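Local coordinates for sigma-c capsid protein (Avian reovirus, PDB 2VRS) that forms the trimeric fibre with which the virus attaches to host cells, and induces apoptosis of cells, at residues 87-101 with 121-135. Numbering follows the deposited sequence.
Sequences WMARGTNGSSDTIDM and NLTVTSNVVLLTFDL
Arg90 and Thr132 exchange two backbone hydrogen bonds, Arg90 N to Thr132 O at 2.9 Å and Thr132 N to Arg90 O at 2.8 Å; with a second such pair, Thr92 and Leu130, they define the antiparallel register of strands 87-92 and 128-134 in the beta-barrel of the C-terminal domain. Regular ladder pairing ends there, but the following loop stays against Val129 and then Val124, held by one backbone bond, Thr125 N to Gly94 O, and by the side chains of Ser95 and Asp97. Asp97 OD2 receives Thr123 N at 2.9 Å through its anti lone pair, nearly straight, while water 5 ties the same oxygen to Thr123 OG1 and to Asn121 OD1, which also accepts from Asn199 ND2. Ser95 OG, anti to its own nitrogen (chi1 -179°), points almost straight down the carbonyl of Thr123 and donates to O at 2.7 Å; it also accepts from Asp97 N, closing an ST turn that links the two residues gripping Thr123. Water 3 joins Gly94 O to Ser126 N and Val128 O. On the Arg90–Thr132 face, water 2 bridges Arg90 O, Thr92 OG1 and Thr132 OG1, whose further partner is Thr187.

The larger apolar packing lies on the face of Ala89, Leu131 and Phe133, toward strands 111-119 and 198-210. Leu122 CD1 meets Ile99; Ala89 CB touches Leu131 CG at 3.6 Å and sits over the Phe133 ring, 3.9 Å from its centroid. Phe133 in turn directs its edge at the face of Trp87, planes at 86°, a T-shaped pair. The indole's rim is pinned separately: Trp87 NE1 donates to Asp134 O at 2.8 Å, bent to 143° and approaching from above the carbonyl plane.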
loop_
_atom_site.group_PDB
_atom_site.type_symbol
_atom_site.label_atom_id
_atom_site.label_comp_id
_atom_site.label_asym_id
_atom_site.label_seq_id
_atom_site.Cartn_x
_atom_site.Cartn_y
_atom_site.Cartn_z
ATOM N N TRP C 87 -23.204 2.134 19.075
ATOM C CA TRP C 87 -23.184 0.686 18.774
ATOM C C TRP C 87 -23.561 -0.066 20.027
ATOM O O TRP C 87 -22.920 0.112 21.079
ATOM C CB TRP C 87 -21.761 0.270 18.356
ATOM C CG TRP C 87 -21.683 -0.928 17.499
ATOM C CD1 TRP C 87 -22.588 -1.952 17.419
ATOM C CD2 TRP C 87 -20.615 -1.252 16.594
ATOM N NE1 TRP C 87 -22.151 -2.906 16.505
ATOM C CE2 TRP C 87 -20.953 -2.482 15.973
ATOM C CE3 TRP C 87 -19.410 -0.601 16.224
ATOM C CZ2 TRP C 87 -20.132 -3.085 15.001
ATOM C CZ3 TRP C 87 -18.581 -1.212 15.250
ATOM C CH2 TRP C 87 -18.954 -2.427 14.643
ATOM N N MET C 88 -24.614 -0.884 19.951
ATOM C CA MET C 88 -24.962 -1.688 21.120
ATOM C C MET C 88 -24.154 -2.964 21.024
ATOM O O MET C 88 -24.324 -3.757 20.092
ATOM C CB MET C 88 -26.470 -1.986 21.188
ATOM C CG MET C 88 -26.869 -2.603 22.534
ATOM S SD MET C 88 -28.467 -3.444 22.405
ATOM C CE MET C 88 -28.155 -4.716 21.159
ATOM N N ALA C 89 -23.225 -3.139 21.950
ATOM C CA ALA C 89 -22.427 -4.331 21.954
ATOM C C ALA C 89 -23.119 -5.378 22.833
ATOM O O ALA C 89 -23.678 -5.052 23.883
ATOM C CB ALA C 89 -21.065 -4.029 22.544
ATOM N N ARG C 90 -22.981 -6.648 22.467
ATOM C CA ARG C 90 -23.705 -7.688 23.179
ATOM C C ARG C 90 -22.814 -8.593 23.960
ATOM O O ARG C 90 -21.942 -9.247 23.397
ATOM C CB ARG C 90 -24.513 -8.513 22.170
ATOM C CG ARG C 90 -25.601 -7.679 21.498
ATOM C CD ARG C 90 -26.228 -8.594 20.453
ATOM N NE ARG C 90 -27.275 -7.934 19.724
ATOM C CZ ARG C 90 -28.548 -7.942 20.085
ATOM N NH1 ARG C 90 -28.936 -8.569 21.197
ATOM N NH2 ARG C 90 -29.427 -7.300 19.327
ATOM N N GLY C 91 -23.036 -8.641 25.273
ATOM C CA GLY C 91 -22.305 -9.573 26.127
ATOM C C GLY C 91 -22.783 -10.983 25.870
ATOM O O GLY C 91 -23.990 -11.219 25.728
ATOM N N THR C 92 -21.840 -11.914 25.777
ATOM C CA THR C 92 -22.115 -13.341 25.898
ATOM C C THR C 92 -20.999 -13.970 26.739
ATOM O O THR C 92 -20.039 -13.296 27.141
ATOM C CB THR C 92 -22.136 -14.045 24.530
ATOM O OG1 THR C 92 -20.846 -13.969 23.932
ATOM C CG2 THR C 92 -23.177 -13.421 23.593
ATOM N N ASN C 93 -21.140 -15.257 27.028
ATOM C CA ASN C 93 -20.078 -16.021 27.675
ATOM C C ASN C 93 -19.383 -15.329 28.853
ATOM O O ASN C 93 -18.174 -15.056 28.815
ATOM C CB ASN C 93 -19.062 -16.460 26.614
ATOM C CG ASN C 93 -19.689 -17.338 25.543
ATOM O OD1 ASN C 93 -20.008 -16.871 24.443
ATOM N ND2 ASN C 93 -19.881 -18.605 25.861
ATOM N N GLY C 94 -20.145 -15.053 29.905
ATOM C CA GLY C 94 -19.612 -14.375 31.081
ATOM C C GLY C 94 -20.398 -13.103 31.313
ATOM O O GLY C 94 -20.131 -12.355 32.250
ATOM N N SER C 95 -21.365 -12.869 30.429
ATOM C CA SER C 95 -22.329 -11.782 30.541
ATOM C C SER C 95 -23.551 -12.063 29.657
ATOM O O SER C 95 -23.425 -12.693 28.597
ATOM C CB SER C 95 -21.692 -10.452 30.106
ATOM O OG SER C 95 -22.612 -9.397 30.236
ATOM N N SER C 96 -24.721 -11.574 30.080
ATOM C CA SER C 96 -25.918 -11.596 29.247
ATOM C C SER C 96 -26.387 -10.197 28.929
ATOM O O SER C 96 -27.454 -10.012 28.350
ATOM C CB SER C 96 -27.051 -12.359 29.956
ATOM O OG SER C 96 -26.672 -13.701 30.189
ATOM N N ASP C 97 -25.582 -9.226 29.316
ATOM C CA ASP C 97 -25.969 -7.827 29.291
ATOM C C ASP C 97 -25.546 -7.178 27.956
ATOM O O ASP C 97 -24.789 -7.761 27.175
ATOM C CB ASP C 97 -25.296 -7.171 30.492
ATOM C CG ASP C 97 -25.970 -5.914 30.945
ATOM O OD1 ASP C 97 -26.981 -5.477 30.336
ATOM O OD2 ASP C 97 -25.459 -5.363 31.943
ATOM N N THR C 98 -26.064 -5.990 27.684
ATOM C CA THR C 98 -25.634 -5.204 26.523
ATOM C C THR C 98 -25.087 -3.851 27.034
ATOM O O THR C 98 -25.340 -3.451 28.180
ATOM C CB THR C 98 -26.785 -4.937 25.546
ATOM O OG1 THR C 98 -27.833 -4.246 26.227
ATOM C CG2 THR C 98 -27.373 -6.234 24.968
ATOM N N ILE C 99 -24.310 -3.163 26.197
ATOM C CA ILE C 99 -23.752 -1.889 26.598
ATOM C C ILE C 99 -23.670 -1.026 25.382
ATOM O O ILE C 99 -23.256 -1.474 24.309
ATOM C CB ILE C 99 -22.379 -2.026 27.342
ATOM C CG1 ILE C 99 -21.932 -0.654 27.938
ATOM C CG2 ILE C 99 -21.318 -2.643 26.425
ATOM C CD1 ILE C 99 -20.850 -0.783 29.001
ATOM N N ASP C 100 -24.131 0.209 25.545
ATOM C CA ASP C 100 -24.152 1.192 24.481
ATOM C C ASP C 100 -22.819 1.895 24.366
ATOM O O ASP C 100 -22.375 2.599 25.293
ATOM C CB ASP C 100 -25.249 2.219 24.757
ATOM C CG ASP C 100 -26.637 1.698 24.398
ATOM O OD1 ASP C 100 -26.768 0.689 23.644
ATOM O OD2 ASP C 100 -27.612 2.310 24.880
ATOM N N MET C 101 -22.180 1.698 23.220
ATOM C CA MET C 101 -20.883 2.319 22.944
ATOM C C MET C 101 -21.007 3.524 22.039
ATOM O O MET C 101 -21.655 3.487 20.989
ATOM C CB MET C 101 -19.938 1.309 22.244
ATOM C CG MET C 101 -19.731 -0.002 23.006
ATOM S SD MET C 101 -19.133 0.172 24.715
ATOM C CE MET C 101 -17.431 0.703 24.364
ATOM N N ASN C 121 -23.085 0.430 31.897
ATOM C CA ASN C 121 -22.260 -0.600 32.468
ATOM C C ASN C 121 -22.656 -1.945 31.933
ATOM O O ASN C 121 -23.617 -2.063 31.166
ATOM C CB ASN C 121 -22.425 -0.610 33.969
ATOM C CG ASN C 121 -23.868 -0.797 34.380
ATOM O OD1 ASN C 121 -24.293 -1.924 34.613
ATOM N ND2 ASN C 121 -24.639 0.292 34.437
ATOM N N LEU C 122 -21.882 -2.939 32.336
ATOM C CA LEU C 122 -22.095 -4.293 31.870
ATOM C C LEU C 122 -21.940 -5.194 33.068
ATOM O O LEU C 122 -20.938 -5.136 33.789
ATOM C CB LEU C 122 -21.040 -4.607 30.788
ATOM C CG LEU C 122 -21.198 -5.854 29.940
ATOM C CD1 LEU C 122 -22.287 -5.661 28.909
ATOM C CD2 LEU C 122 -19.848 -6.164 29.251
ATOM N N THR C 123 -22.962 -6.005 33.338
ATOM C CA THR C 123 -22.872 -6.954 34.431
ATOM C C THR C 123 -22.184 -8.205 33.907
ATOM O O THR C 123 -22.541 -8.704 32.839
ATOM C CB THR C 123 -24.281 -7.322 34.945
ATOM O OG1 THR C 123 -24.825 -6.169 35.584
ATOM C CG2 THR C 123 -24.205 -8.490 35.933
ATOM N N VAL C 124 -21.165 -8.648 34.638
ATOM C CA VAL C 124 -20.371 -9.822 34.261
ATOM C C VAL C 124 -20.518 -10.841 35.369
ATOM O O VAL C 124 -20.854 -10.492 36.505
ATOM C CB VAL C 124 -18.856 -9.498 34.014
ATOM C CG1 VAL C 124 -18.698 -8.592 32.780
ATOM C CG2 VAL C 124 -18.199 -8.877 35.247
ATOM N N THR C 125 -20.280 -12.103 35.033
ATOM C CA THR C 125 -20.433 -13.187 36.005
ATOM C C THR C 125 -19.210 -14.076 36.127
ATOM O O THR C 125 -19.192 -14.992 36.941
ATOM C CB THR C 125 -21.657 -14.049 35.672
ATOM O OG1 THR C 125 -21.507 -14.604 34.365
ATOM C CG2 THR C 125 -22.925 -13.207 35.686
ATOM N N SER C 126 -18.171 -13.789 35.352
ATOM C CA SER C 126 -17.014 -14.659 35.300
ATOM C C SER C 126 -15.728 -13.849 35.202
ATOM O O SER C 126 -15.768 -12.617 35.291
ATOM C CB SER C 126 -17.165 -15.644 34.136
ATOM O OG SER C 126 -16.020 -16.473 34.040
ATOM N N ASN C 127 -14.589 -14.530 35.062
ATOM C CA ASN C 127 -13.292 -13.841 34.979
ATOM C C ASN C 127 -12.915 -13.407 33.544
ATOM O O ASN C 127 -11.899 -12.745 33.328
ATOM C CB ASN C 127 -12.185 -14.681 35.611
ATOM C CG ASN C 127 -11.960 -15.997 34.885
ATOM O OD1 ASN C 127 -12.843 -16.501 34.205
ATOM N ND2 ASN C 127 -10.774 -16.567 35.053
ATOM N N VAL C 128 -13.735 -13.813 32.586
ATOM C CA VAL C 128 -13.555 -13.488 31.156
ATOM C C VAL C 128 -14.951 -13.225 30.594
ATOM O O VAL C 128 -15.921 -13.866 31.013
ATOM C CB VAL C 128 -12.886 -14.662 30.374
ATOM C CG1 VAL C 128 -12.853 -14.365 28.885
ATOM C CG2 VAL C 128 -11.462 -14.906 30.852
ATOM N N VAL C 129 -15.069 -12.283 29.660
ATOM C CA VAL C 129 -16.337 -11.991 29.016
ATOM C C VAL C 129 -16.100 -11.818 27.512
ATOM O O VAL C 129 -14.996 -11.412 27.097
ATOM C CB VAL C 129 -16.991 -10.723 29.610
ATOM C CG1 VAL C 129 -16.114 -9.472 29.369
ATOM C CG2 VAL C 129 -18.402 -10.502 29.073
ATOM N N LEU C 130 -17.132 -12.147 26.726
ATOM C CA LEU C 130 -17.137 -11.919 25.294
ATOM C C LEU C 130 -18.105 -10.784 24.978
ATOM O O LEU C 130 -19.187 -10.687 25.566
ATOM C CB LEU C 130 -17.532 -13.200 24.550
ATOM C CG LEU C 130 -16.411 -14.185 24.223
ATOM C CD1 LEU C 130 -15.593 -14.713 25.414
ATOM C CD2 LEU C 130 -16.983 -15.346 23.388
ATOM N N LEU C 131 -17.716 -9.932 24.045
ATOM C CA LEU C 131 -18.540 -8.751 23.662
ATOM C C LEU C 131 -18.579 -8.696 22.157
ATOM O O LEU C 131 -17.550 -8.612 21.496
ATOM C CB LEU C 131 -17.910 -7.475 24.206
ATOM C CG LEU C 131 -18.812 -6.256 24.336
ATOM C CD1 LEU C 131 -20.037 -6.605 25.246
ATOM C CD2 LEU C 131 -18.055 -5.017 24.920
ATOM N N THR C 132 -19.791 -8.742 21.632
ATOM C CA THR C 132 -20.029 -8.870 20.205
ATOM C C THR C 132 -20.441 -7.530 19.568
ATOM O O THR C 132 -21.253 -6.777 20.119
ATOM C CB THR C 132 -21.031 -10.047 19.942
ATOM O OG1 THR C 132 -20.379 -11.276 20.280
ATOM C CG2 THR C 132 -21.444 -10.073 18.442
ATOM N N PHE C 133 -19.873 -7.251 18.383
ATOM C CA PHE C 133 -20.083 -5.999 17.626
ATOM C C PHE C 133 -20.563 -6.406 16.225
ATOM O O PHE C 133 -19.790 -6.677 15.334
ATOM C CB PHE C 133 -18.765 -5.213 17.525
ATOM C CG PHE C 133 -18.349 -4.618 18.831
ATOM C CD1 PHE C 133 -18.790 -3.342 19.174
ATOM C CD2 PHE C 133 -17.581 -5.369 19.732
ATOM C CE1 PHE C 133 -18.428 -2.774 20.413
ATOM C CE2 PHE C 133 -17.225 -4.823 21.024
ATOM C CZ PHE C 133 -17.637 -3.529 21.342
ATOM N N ASP C 134 -21.871 -6.433 16.070
ATOM C CA ASP C 134 -22.530 -6.789 14.803
ATOM C C ASP C 134 -22.990 -5.500 14.163
ATOM O O ASP C 134 -23.608 -4.676 14.846
ATOM C CB ASP C 134 -23.759 -7.620 15.214
ATOM C CG ASP C 134 -24.603 -8.093 14.045
ATOM O OD1 ASP C 134 -24.561 -7.529 12.937
ATOM O OD2 ASP C 134 -25.373 -9.057 14.301
ATOM N N LEU C 135 -22.716 -5.315 12.870
ATOM C CA LEU C 135 -23.081 -4.020 12.192
ATOM C C LEU C 135 -24.573 -3.708 12.306
ATOM O O LEU C 135 -24.958 -2.534 12.304
ATOM C CB LEU C 135 -22.668 -4.015 10.724
ATOM C CG LEU C 135 -21.177 -4.118 10.369
ATOM C CD1 LEU C 135 -21.082 -4.086 8.810
ATOM C CD2 LEU C 135 -20.389 -2.965 11.039
HETATM O O HOH W 1 -23.611 -5.933 18.412
HETATM O O HOH W 2 -20.372 -11.627 22.911
HETATM O O HOH W 3 -17.561 -12.488 32.985
HETATM O O HOH W 4 -24.983 -10.410 32.729
HETATM O O HOH W 5 -25.759 -3.939 34.110
HETATM O O HOH W 6 -26.144 -2.287 30.472
#